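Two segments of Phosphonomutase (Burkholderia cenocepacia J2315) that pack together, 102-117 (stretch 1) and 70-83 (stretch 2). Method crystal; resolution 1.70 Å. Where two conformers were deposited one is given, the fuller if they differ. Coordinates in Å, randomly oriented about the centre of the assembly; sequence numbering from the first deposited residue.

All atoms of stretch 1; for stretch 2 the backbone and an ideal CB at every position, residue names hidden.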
ATOM      1  N   GLU A 102       9.897  25.905 -16.335  1.00 17.33           N
ATOM      2  CA  GLU A 102       8.550  26.301 -16.048  1.00 20.29           C
ATOM      3  C   GLU A 102       7.633  25.101 -15.739  1.00 17.59           C
ATOM      4  O   GLU A 102       6.649  25.253 -14.993  1.00 19.82           O
ATOM      5  CB  GLU A 102       7.960  27.158 -17.192  1.00 23.09           C
ATOM      6  CG  GLU A 102       7.750  26.392 -18.478  1.00 26.78           C
ATOM      7  CD  GLU A 102       7.612  27.292 -19.690  1.00 33.90           C
ATOM      8  OE1 GLU A 102       6.487  27.801 -19.873  1.00 38.80           O
ATOM      9  OE2 GLU A 102       8.642  27.480 -20.428  1.00 37.63           O
ATOM     10  N   ASP A 103       7.917  23.925 -16.300  1.00 17.57           N
ATOM     11  CA  ASP A 103       7.138  22.727 -16.063  1.00 16.94           C
ATOM     12  C   ASP A 103       7.407  22.150 -14.681  1.00 16.50           C
ATOM     13  O   ASP A 103       6.483  21.718 -13.964  1.00 16.32           O
ATOM     14  CB  ASP A 103       7.387  21.670 -17.132  1.00 18.00           C
ATOM     15  CG  ASP A 103       7.111  22.196 -18.559  1.00 20.08           C
ATOM     16  OD1 ASP A 103       6.033  22.802 -18.724  1.00 21.87           O
ATOM     17  OD2 ASP A 103       7.968  22.057 -19.465  1.00 20.48           O
ATOM     18  N   VAL A 104       8.684  22.197 -14.289  1.00 15.47           N
ATOM     19  CA  VAL A 104       9.063  21.805 -12.936  1.00 14.33           C
ATOM     20  C   VAL A 104       8.420  22.778 -11.922  1.00 14.37           C
ATOM     21  O   VAL A 104       8.007  22.395 -10.843  1.00 15.04           O
ATOM     22  CB  VAL A 104      10.587  21.793 -12.817  1.00 13.64           C
ATOM     23  CG1 VAL A 104      11.012  21.525 -11.370  1.00 13.21           C
ATOM     24  CG2 VAL A 104      11.206  20.764 -13.744  1.00 13.75           C
ATOM     25  N   ALA A 105       8.364  24.064 -12.226  1.00 14.16           N
ATOM     26  CA  ALA A 105       7.714  25.018 -11.307  1.00 15.16           C
ATOM     27  C   ALA A 105       6.275  24.629 -11.058  1.00 15.18           C
ATOM     28  O   ALA A 105       5.815  24.670  -9.912  1.00 14.76           O
ATOM     29  CB  ALA A 105       7.776  26.419 -11.866  1.00 15.97           C
ATOM     30  N   GLU A 106       5.557  24.246 -12.126  1.00 15.98           N
ATOM     31  CA  GLU A 106       4.157  23.794 -12.000  1.00 16.91           C
ATOM     32  C   GLU A 106       4.081  22.569 -11.073  1.00 14.80           C
ATOM     33  O   GLU A 106       3.239  22.465 -10.216  1.00 15.64           O
ATOM     34  CB  GLU A 106       3.537  23.469 -13.349  1.00 19.44           C
ATOM     35  CG  GLU A 106       2.105  22.938 -13.278  1.00 22.22           C
ATOM     36  CD  GLU A 106       1.448  22.740 -14.667  1.00 27.63           C
ATOM     37  OE1 GLU A 106       1.485  23.647 -15.500  1.00 30.37           O
ATOM     38  OE2 GLU A 106       0.865  21.664 -14.907  1.00 31.22           O
ATOM     39  N   THR A 107       4.968  21.629 -11.247  1.00 14.50           N
ATOM     40  CA  THR A 107       5.003  20.441 -10.393  1.00 14.01           C
ATOM     41  C   THR A 107       5.163  20.814  -8.912  1.00 13.04           C
ATOM     42  O   THR A 107       4.487  20.316  -8.036  1.00 12.60           O
ATOM     43  CB  THR A 107       6.112  19.478 -10.854  1.00 13.72           C
ATOM     44  OG1 THR A 107       5.805  19.009 -12.179  1.00 14.28           O
ATOM     45  CG2 THR A 107       6.244  18.269  -9.916  1.00 14.00           C
ATOM     46  N   ILE A 108       6.133  21.679  -8.608  1.00 13.75           N
ATOM     47  CA  ILE A 108       6.337  22.106  -7.246  1.00 13.64           C
ATOM     48  C   ILE A 108       5.103  22.827  -6.716  1.00 13.54           C
ATOM     49  O   ILE A 108       4.648  22.604  -5.601  1.00 13.20           O
ATOM     50  CB  ILE A 108       7.535  23.075  -7.153  1.00 14.63           C
ATOM     51  CG1 ILE A 108       8.773  22.323  -7.554  1.00 18.27           C
ATOM     52  CG2 ILE A 108       7.541  23.870  -5.832  1.00 13.97           C
ATOM     53  CD1 ILE A 108       9.224  21.459  -6.540  1.00 16.60           C
ATOM     54  N   ALA A 109       4.537  23.700  -7.526  1.00 13.71           N
ATOM     55  CA  ALA A 109       3.341  24.419  -7.121  1.00 13.50           C
ATOM     56  C   ALA A 109       2.226  23.458  -6.837  1.00 13.00           C
ATOM     57  O   ALA A 109       1.486  23.660  -5.886  1.00 13.68           O
ATOM     58  CB  ALA A 109       2.892  25.451  -8.185  1.00 13.81           C
ATOM     59  N   MET A 110       2.084  22.413  -7.639  0.50 12.98           N
ATOM     60  CA  MET A 110       1.073  21.395  -7.355  0.50 13.07           C
ATOM     61  C   MET A 110       1.351  20.621  -6.055  0.50 13.15           C
ATOM     62  O   MET A 110       0.421  20.283  -5.327  0.50 12.83           O
ATOM     63  CB  MET A 110       0.915  20.469  -8.537  0.50 13.50           C
ATOM     64  CG  MET A 110       0.500  21.293  -9.719  0.50 14.25           C
ATOM     65  SD  MET A 110      -1.277  21.562  -9.724  0.50 14.76           S
ATOM     66  CE  MET A 110      -2.024  22.604  -8.540  0.50 14.99           C
ATOM     67  N   SER A 111       2.628  20.362  -5.747  1.00 12.89           N
ATOM     68  CA  SER A 111       2.974  19.666  -4.515  1.00 12.61           C
ATOM     69  C   SER A 111       2.558  20.481  -3.315  1.00 12.43           C
ATOM     70  O   SER A 111       2.135  19.932  -2.311  1.00 13.13           O
ATOM     71  CB  SER A 111       4.462  19.295  -4.462  1.00 12.89           C
ATOM     72  OG  SER A 111       5.267  20.443  -4.138  1.00 14.27           O
ATOM     73  N   ILE A 112       2.671  21.802  -3.412  1.00 12.78           N
ATOM     74  CA  ILE A 112       2.320  22.724  -2.341  1.00 13.33           C
ATOM     75  C   ILE A 112       0.799  22.732  -2.149  1.00 13.57           C
ATOM     76  O   ILE A 112       0.293  22.657  -1.010  1.00 14.02           O
ATOM     77  CB  ILE A 112       2.875  24.136  -2.649  1.00 13.99           C
ATOM     78  CG1 ILE A 112       4.420  24.115  -2.475  1.00 14.35           C
ATOM     79  CG2 ILE A 112       2.275  25.138  -1.718  1.00 14.14           C
ATOM     80  CD1 ILE A 112       5.151  25.289  -3.047  1.00 14.49           C
ATOM     81  N   ARG A 113       0.086  22.792  -3.279  1.00 15.35           N
ATOM     82  CA  ARG A 113      -1.388  22.702  -3.278  1.00 15.81           C
ATOM     83  C   ARG A 113      -1.877  21.386  -2.647  1.00 15.34           C
ATOM     84  O   ARG A 113      -2.902  21.388  -1.920  1.00 16.57           O
ATOM     85  CB  ARG A 113      -1.950  22.889  -4.690  1.00 16.37           C
ATOM     86  CG  ARG A 113      -1.670  24.285  -5.151  1.00 18.13           C
ATOM     87  CD  ARG A 113      -1.868  24.412  -6.641  1.00 19.29           C
ATOM     88  NE  ARG A 113      -1.451  25.712  -7.121  1.00 19.06           N
ATOM     89  CZ  ARG A 113      -0.793  25.967  -8.234  1.00 19.64           C
ATOM     90  NH1 ARG A 113      -0.483  25.042  -9.135  1.00 20.63           N
ATOM     91  NH2 ARG A 113      -0.459  27.242  -8.466  1.00 22.61           N
ATOM     92  N   ALA A 114      -1.124  20.302  -2.857  1.00 14.19           N
ATOM     93  CA  ALA A 114      -1.385  18.978  -2.275  1.00 14.06           C
ATOM     94  C   ALA A 114      -1.022  18.873  -0.777  1.00 13.83           C
ATOM     95  O   ALA A 114      -1.448  17.945  -0.116  1.00 15.26           O
ATOM     96  CB  ALA A 114      -0.650  17.913  -3.092  1.00 14.48           C
ATOM     97  N   GLY A 115      -0.294  19.853  -0.252  1.00 13.44           N
ATOM     98  CA  GLY A 115      -0.003  20.018   1.151  1.00 13.44           C
ATOM     99  C   GLY A 115       1.378  19.575   1.590  1.00 13.08           C
ATOM    100  O   GLY A 115       1.646  19.512   2.818  1.00 13.94           O
ATOM    101  N   ALA A 116       2.231  19.243   0.618  1.00 12.81           N
ATOM    102  CA  ALA A 116       3.655  18.993   0.950  1.00 12.19           C
ATOM    103  C   ALA A 116       4.344  20.267   1.389  1.00 12.04           C
ATOM    104  O   ALA A 116       4.027  21.352   0.876  1.00 11.84           O
ATOM    105  CB  ALA A 116       4.420  18.397  -0.208  1.00 12.90           C
ATOM    106  N   ILE A 117       5.362  20.141   2.270  1.00 10.90           N
ATOM    107  CA  ILE A 117       6.165  21.292   2.713  1.00 10.86           C
ATOM    108  C   ILE A 117       7.637  21.198   2.292  1.00 10.48           C
ATOM    109  O   ILE A 117       8.474  21.980   2.720  1.00 10.08           O
ATOM    110  CB  ILE A 117       5.991  21.531   4.236  1.00 11.75           C
ATOM    111  CG1 ILE A 117       6.232  20.280   5.071  1.00 11.89           C
ATOM    112  CG2 ILE A 117       4.562  21.999   4.458  1.00 12.89           C
ATOM    113  CD1 ILE A 117       7.595  19.646   4.921  1.00 11.86           C
ATOM    114  N   UNK A  70       1.729   8.659 -13.566  1.00 23.53           N
ATOM    115  CA  UNK A  70       1.355  10.029 -13.900  1.00 22.70           C
ATOM    116  C   UNK A  70       1.423  10.957 -12.685  1.00 20.05           C
ATOM    117  O   UNK A  70       1.112  10.539 -11.563  1.00 20.75           O
ATOM    118  CB  UNK A  70      -0.055  10.054 -14.494  1.00 22.70           C
ATOM    119  N   UNK A  71       1.832  12.190 -12.939  1.00 19.47           N
ATOM    120  CA  UNK A  71       1.967  13.174 -11.866  1.00 17.24           C
ATOM    121  C   UNK A  71       0.678  13.298 -11.052  1.00 16.26           C
ATOM    122  O   UNK A  71       0.720  13.391  -9.846  1.00 15.76           O
ATOM    123  CB  UNK A  71       2.352  14.537 -12.446  1.00 17.24           C
ATOM    124  N   UNK A  72      -0.467  13.332 -11.726  1.00 17.61           N
ATOM    125  CA  UNK A  72      -1.750  13.535 -11.022  1.00 18.36           C
ATOM    126  C   UNK A  72      -2.062  12.417 -10.027  1.00 18.44           C
ATOM    127  O   UNK A  72      -2.565  12.644  -8.946  1.00 18.20           O
ATOM    128  CB  UNK A  72      -2.891  13.639 -12.036  1.00 18.36           C
ATOM    129  N   UNK A  73      -1.725  11.199 -10.410  1.00 19.74           N
ATOM    130  CA  UNK A  73      -1.861  10.047  -9.537  1.00 21.92           C
ATOM    131  C   UNK A  73      -0.896  10.175  -8.351  1.00 19.90           C
ATOM    132  O   UNK A  73      -1.347   9.934  -7.219  1.00 19.70           O
ATOM    133  CB  UNK A  73      -1.602   8.753 -10.311  1.00 21.92           C
ATOM    134  N   UNK A  74       0.368  10.592  -8.556  1.00 19.75           N
ATOM    135  CA  UNK A  74       1.291  10.870  -7.427  1.00 19.97           C
ATOM    136  C   UNK A  74       0.709  11.927  -6.513  1.00 18.72           C
ATOM    137  O   UNK A  74       0.779  11.770  -5.292  1.00 17.96           O
ATOM    138  CB  UNK A  74       2.660  11.325  -7.936  1.00 19.97           C
ATOM    139  N   UNK A  75       0.102  12.982  -7.093  1.00 16.92           N
ATOM    140  CA  UNK A  75      -0.425  14.041  -6.260  1.00 16.54           C
ATOM    141  C   UNK A  75      -1.610  13.561  -5.449  1.00 15.68           C
ATOM    142  O   UNK A  75      -1.801  13.994  -4.319  1.00 16.40           O
ATOM    143  CB  UNK A  75      -0.823  15.245  -7.116  1.00 16.54           C
ATOM    144  N   UNK A  76      -2.404  12.652  -6.010  1.00 17.02           N
ATOM    145  CA  UNK A  76      -3.549  12.121  -5.288  1.00 17.85           C
ATOM    146  C   UNK A  76      -3.061  11.315  -4.098  1.00 17.07           C
ATOM    147  O   UNK A  76      -3.568  11.454  -2.975  1.00 16.88           O
ATOM    148  CB  UNK A  76      -4.426  11.263  -6.202  1.00 17.85           C
ATOM    149  N   UNK A  77      -2.031  10.496  -4.330  1.00 15.85           N
ATOM    150  CA  UNK A  77      -1.414   9.712  -3.265  1.00 16.71           C
ATOM    151  C   UNK A  77      -0.878  10.627  -2.173  1.00 14.99           C
ATOM    152  O   UNK A  77      -1.121  10.418  -0.980  1.00 15.71           O
ATOM    153  CB  UNK A  77      -0.291   8.835  -3.822  1.00 16.71           C
ATOM    154  N   UNK A  78      -0.129  11.648  -2.591  1.00 15.34           N
ATOM    155  CA  UNK A  78       0.366  12.672  -1.681  1.00 13.72           C
ATOM    156  C   UNK A  78      -0.703  13.303  -0.822  1.00 13.32           C
ATOM    157  O   UNK A  78      -0.533  13.428   0.359  1.00 13.19           O
ATOM    158  CB  UNK A  78       1.074  13.769  -2.479  1.00 13.72           C
ATOM    159  N   UNK A  79      -1.815  13.714  -1.408  1.00 13.66           N
ATOM    160  CA  UNK A  79      -2.902  14.324  -0.620  1.00 13.60           C
ATOM    161  C   UNK A  79      -3.409  13.365   0.434  1.00 14.03           C
ATOM    162  O   UNK A  79      -3.689  13.799   1.541  1.00 15.64           O
ATOM    163  CB  UNK A  79      -4.057  14.753  -1.527  1.00 13.60           C
ATOM    164  N   UNK A  80      -3.586  12.085   0.084  1.00 15.23           N
ATOM    165  CA  UNK A  80      -4.091  11.110   1.080  1.00 16.41           C
ATOM    166  C   UNK A  80      -3.110  10.934   2.219  1.00 15.64           C
ATOM    167  O   UNK A  80      -3.507  10.814   3.390  1.00 15.79           O
ATOM    168  CB  UNK A  80      -4.362   9.754   0.424  1.00 16.41           C
ATOM    169  N   UNK A  81      -1.813  10.942   1.885  1.00 15.46           N
ATOM    170  CA  UNK A  81      -0.760  10.881   2.889  1.00 15.04           C
ATOM    171  C   UNK A  81      -0.773  12.113   3.783  1.00 15.54           C
ATOM    172  O   UNK A  81      -0.738  11.988   5.021  1.00 15.94           O
ATOM    173  CB  UNK A  81       0.606  10.735   2.216  1.00 15.04           C
ATOM    174  N   UNK A  82      -0.874  13.285   3.183  1.00 15.76           N
ATOM    175  CA  UNK A  82      -0.860  14.525   3.925  1.00 16.25           C
ATOM    176  C   UNK A  82      -2.015  14.590   4.904  1.00 17.90           C
ATOM    177  O   UNK A  82      -1.828  14.981   6.039  1.00 19.94           O
ATOM    178  CB  UNK A  82      -0.908  15.718   2.969  1.00 16.25           C
ATOM    179  N   UNK A  83      -3.201  14.209   4.488  1.00 19.21           N
ATOM    180  CA  UNK A  83      -4.325  14.333   5.383  1.00 22.75           C
ATOM    181  C   UNK A  83      -4.407  13.248   6.481  1.00 21.23           C
ATOM    182  O   UNK A  83      -5.133  13.405   7.437  1.00 21.49           O
ATOM    183  CB  UNK A  83      -5.609  14.313   4.552  1.00 22.75           C
TER

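The helices run roughly parallel, 28° apart, their axes approaching to 10.0 Å.

Position 70 lies right before the helix, with phi near -60° and its CB far from stretch 1. Many residues would suit; proline, whose ring fixes such a phi, is one, and the residue is Pro70.

At position 71 CA-to-CB points toward stretch 1, yet nothing there lies within 5.5 Å of the ideal CB. Farther out stand the carboxylate of Glu106, the hydroxyl of Thr107 and the carbonyl of Asp103. A long donor is invited, lysine or arginine. It is Arg71, extended through chi1 and chi2 and turned at chi3 (p). Its NH1 gives a hydrogen bond to Glu106 OE2 at 2.7 Å, within a salt bridge, and its NH2 another to Thr107 OG1 at 2.9 Å. Arg71 NH2 also makes a weak bond to a water at 2.6 Å, which donates to Asp103 O.

Positions 72, 73 and 74 are out of reach and little constrained by stretch 1; they are Ala72, Leu73 and Met74.

Position 75 points toward stretch 1, its ideal CB 4.8 Å from Ala114 CB. Beyond lies a groove along Thr107, Met110 and Ser111, suited to a flexible apolar chain such as leucine or methionine. Met75 runs along it: its CE lies 3.6 Å from Thr107 O and 4.0 Å from Met110 CB.

Positions 76 and 77 make no contact, and polar or apolar residues could serve. Glu76 forms a salt bridge with the residue at 80; the other is Val77.

At position 78 the ideal CB is 4.5 Å from Ala114 CB, and small alanines leave room for a branched apolar chain. Leu78 fills it, its CD2 3.6 Å from Ala114 CB and 4.0 Å from Ala116 CB.

Position 79 points sideways where the backbones come close, so a chain able to skirt Ala114 fits, polar at its end or not. Glu79 lays its CG 3.7 Å from Ala114 CB.

Positions 80, pointing away, and 81, out of reach, are free of stretch 1 and could be polar or apolar: Arg80, partner of Glu76, and Ile81.

Position 82 points toward the turn at Gly115, its ideal CB 3.8 Å from Ala114 O. A compact apolar residue suits this close approach. Val82 places CG2 3.7 Å from Ala114 O, while a CB on Gly115 would come within 2.8 Å of Val82 CG1.

Position 83 points sideways without contact, leaving the choice wide; it is Arg83.

Stretch 2 70-83: PRALMMEVLERIVR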
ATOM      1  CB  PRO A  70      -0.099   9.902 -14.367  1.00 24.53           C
ATOM      2  CG  PRO A  70      -0.203   8.524 -14.851  1.00 26.03           C
ATOM      3  CD  PRO A  70       0.686   7.696 -13.951  1.00 24.52           C
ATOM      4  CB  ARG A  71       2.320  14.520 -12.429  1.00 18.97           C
ATOM      5  CG  ARG A  71       2.663  15.528 -11.368  1.00 18.59           C
ATOM      6  CD  ARG A  71       3.097  16.885 -11.911  1.00 19.90           C
ATOM      7  NE  ARG A  71       1.982  17.602 -12.500  1.00 23.18           N
ATOM      8  CZ  ARG A  71       2.091  18.686 -13.235  1.00 23.85           C
ATOM      9  NH1 ARG A  71       0.975  19.259 -13.715  1.00 30.09           N
ATOM     10  NH2 ARG A  71       3.258  19.238 -13.494  1.00 21.87           N
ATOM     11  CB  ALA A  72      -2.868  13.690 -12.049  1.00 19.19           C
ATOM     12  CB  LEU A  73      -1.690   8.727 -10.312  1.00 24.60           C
ATOM     13  CG  LEU A  73      -2.178   7.422  -9.684  1.00 30.96           C
ATOM     14  CD1 LEU A  73      -3.518   7.535  -8.969  1.00 33.82           C
ATOM     15  CD2 LEU A  73      -2.271   6.411 -10.827  1.00 32.87           C
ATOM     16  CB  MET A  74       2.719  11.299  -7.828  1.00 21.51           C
ATOM     17  CG  MET A  74       3.598  11.752  -6.577  1.00 21.13           C
ATOM     18  SD  MET A  74       4.148  10.126  -5.885  1.00 30.98           S
ATOM     19  CE  MET A  74       5.228   9.462  -7.131  1.00 33.67           C
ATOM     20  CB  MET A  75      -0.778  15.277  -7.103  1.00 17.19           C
ATOM     21  CG  MET A  75       0.409  15.900  -7.835  1.00 17.89           C
ATOM     22  SD  MET A  75       1.487  16.747  -6.633  1.00 18.89           S
ATOM     23  CE  MET A  75       2.869  17.094  -7.704  1.00 20.09           C
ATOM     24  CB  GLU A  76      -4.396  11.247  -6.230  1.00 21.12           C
ATOM     25  CG  GLU A  76      -5.581  10.608  -5.535  1.00 24.95           C
ATOM     26  CD  GLU A  76      -6.278   9.561  -6.408  1.00 31.87           C
ATOM     27  OE1 GLU A  76      -6.266   9.679  -7.677  1.00 35.62           O
ATOM     28  OE2 GLU A  76      -6.845   8.606  -5.808  1.00 39.83           O
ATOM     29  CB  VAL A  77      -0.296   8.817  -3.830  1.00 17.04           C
ATOM     30  CG1 VAL A  77       0.481   8.183  -2.675  1.00 17.77           C
ATOM     31  CG2 VAL A  77      -0.901   7.739  -4.722  1.00 19.20           C
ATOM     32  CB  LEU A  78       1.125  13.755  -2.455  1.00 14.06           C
ATOM     33  CG  LEU A  78       1.675  14.921  -1.651  1.00 13.40           C
ATOM     34  CD1 LEU A  78       2.651  14.397  -0.604  1.00 14.42           C
ATOM     35  CD2 LEU A  78       2.364  15.935  -2.560  1.00 13.51           C
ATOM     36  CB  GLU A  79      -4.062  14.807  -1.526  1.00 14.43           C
ATOM     37  CG  GLU A  79      -3.683  15.925  -2.455  1.00 14.80           C
ATOM     38  CD  GLU A  79      -4.836  16.421  -3.338  1.00 16.37           C
ATOM     39  OE1 GLU A  79      -5.959  15.839  -3.336  1.00 19.65           O
ATOM     40  OE2 GLU A  79      -4.558  17.325  -4.118  1.00 16.35           O
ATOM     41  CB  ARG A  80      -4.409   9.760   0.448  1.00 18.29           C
ATOM     42  CG  ARG A  80      -5.578   9.807  -0.501  1.00 21.81           C
ATOM     43  CD  ARG A  80      -5.932   8.398  -0.969  1.00 26.11           C
ATOM     44  NE  ARG A  80      -6.890   8.484  -2.075  1.00 30.63           N
ATOM     45  CZ  ARG A  80      -8.155   8.863  -1.906  1.00 37.18           C
ATOM     46  NH1 ARG A  80      -8.612   9.200  -0.697  1.00 39.81           N
ATOM     47  NH2 ARG A  80      -8.978   8.927  -2.956  1.00 39.99           N
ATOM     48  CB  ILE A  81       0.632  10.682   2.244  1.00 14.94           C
ATOM     49  CG1 ILE A  81       0.741   9.261   1.677  1.00 14.36           C
ATOM     50  CG2 ILE A  81       1.756  10.959   3.247  1.00 15.96           C
ATOM     51  CD1 ILE A  81       1.896   8.998   0.726  1.00 14.81           C
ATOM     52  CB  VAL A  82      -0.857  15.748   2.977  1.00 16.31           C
ATOM     53  CG1 VAL A  82      -1.200  17.039   3.733  1.00 17.65           C
ATOM     54  CG2 VAL A  82       0.506  15.871   2.312  1.00 15.72           C
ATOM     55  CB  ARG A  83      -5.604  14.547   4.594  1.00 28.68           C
ATOM     56  CG  ARG A  83      -6.247  13.355   4.010  1.00 32.65           C
ATOM     57  CD  ARG A  83      -7.564  13.865   3.416  1.00 39.49           C
ATOM     58  NE  ARG A  83      -8.133  12.965   2.427  1.00 46.60           N
ATOM     59  CZ  ARG A  83      -8.135  13.171   1.110  1.00 49.82           C
ATOM     60  NH1 ARG A  83      -7.574  14.257   0.575  1.00 50.21           N
ATOM     61  NH2 ARG A  83      -8.704  12.271   0.322  1.00 52.71           N
TER
HETATM   62  O   HOH W   1       4.510  20.448 -15.476  1.00 35.88           O
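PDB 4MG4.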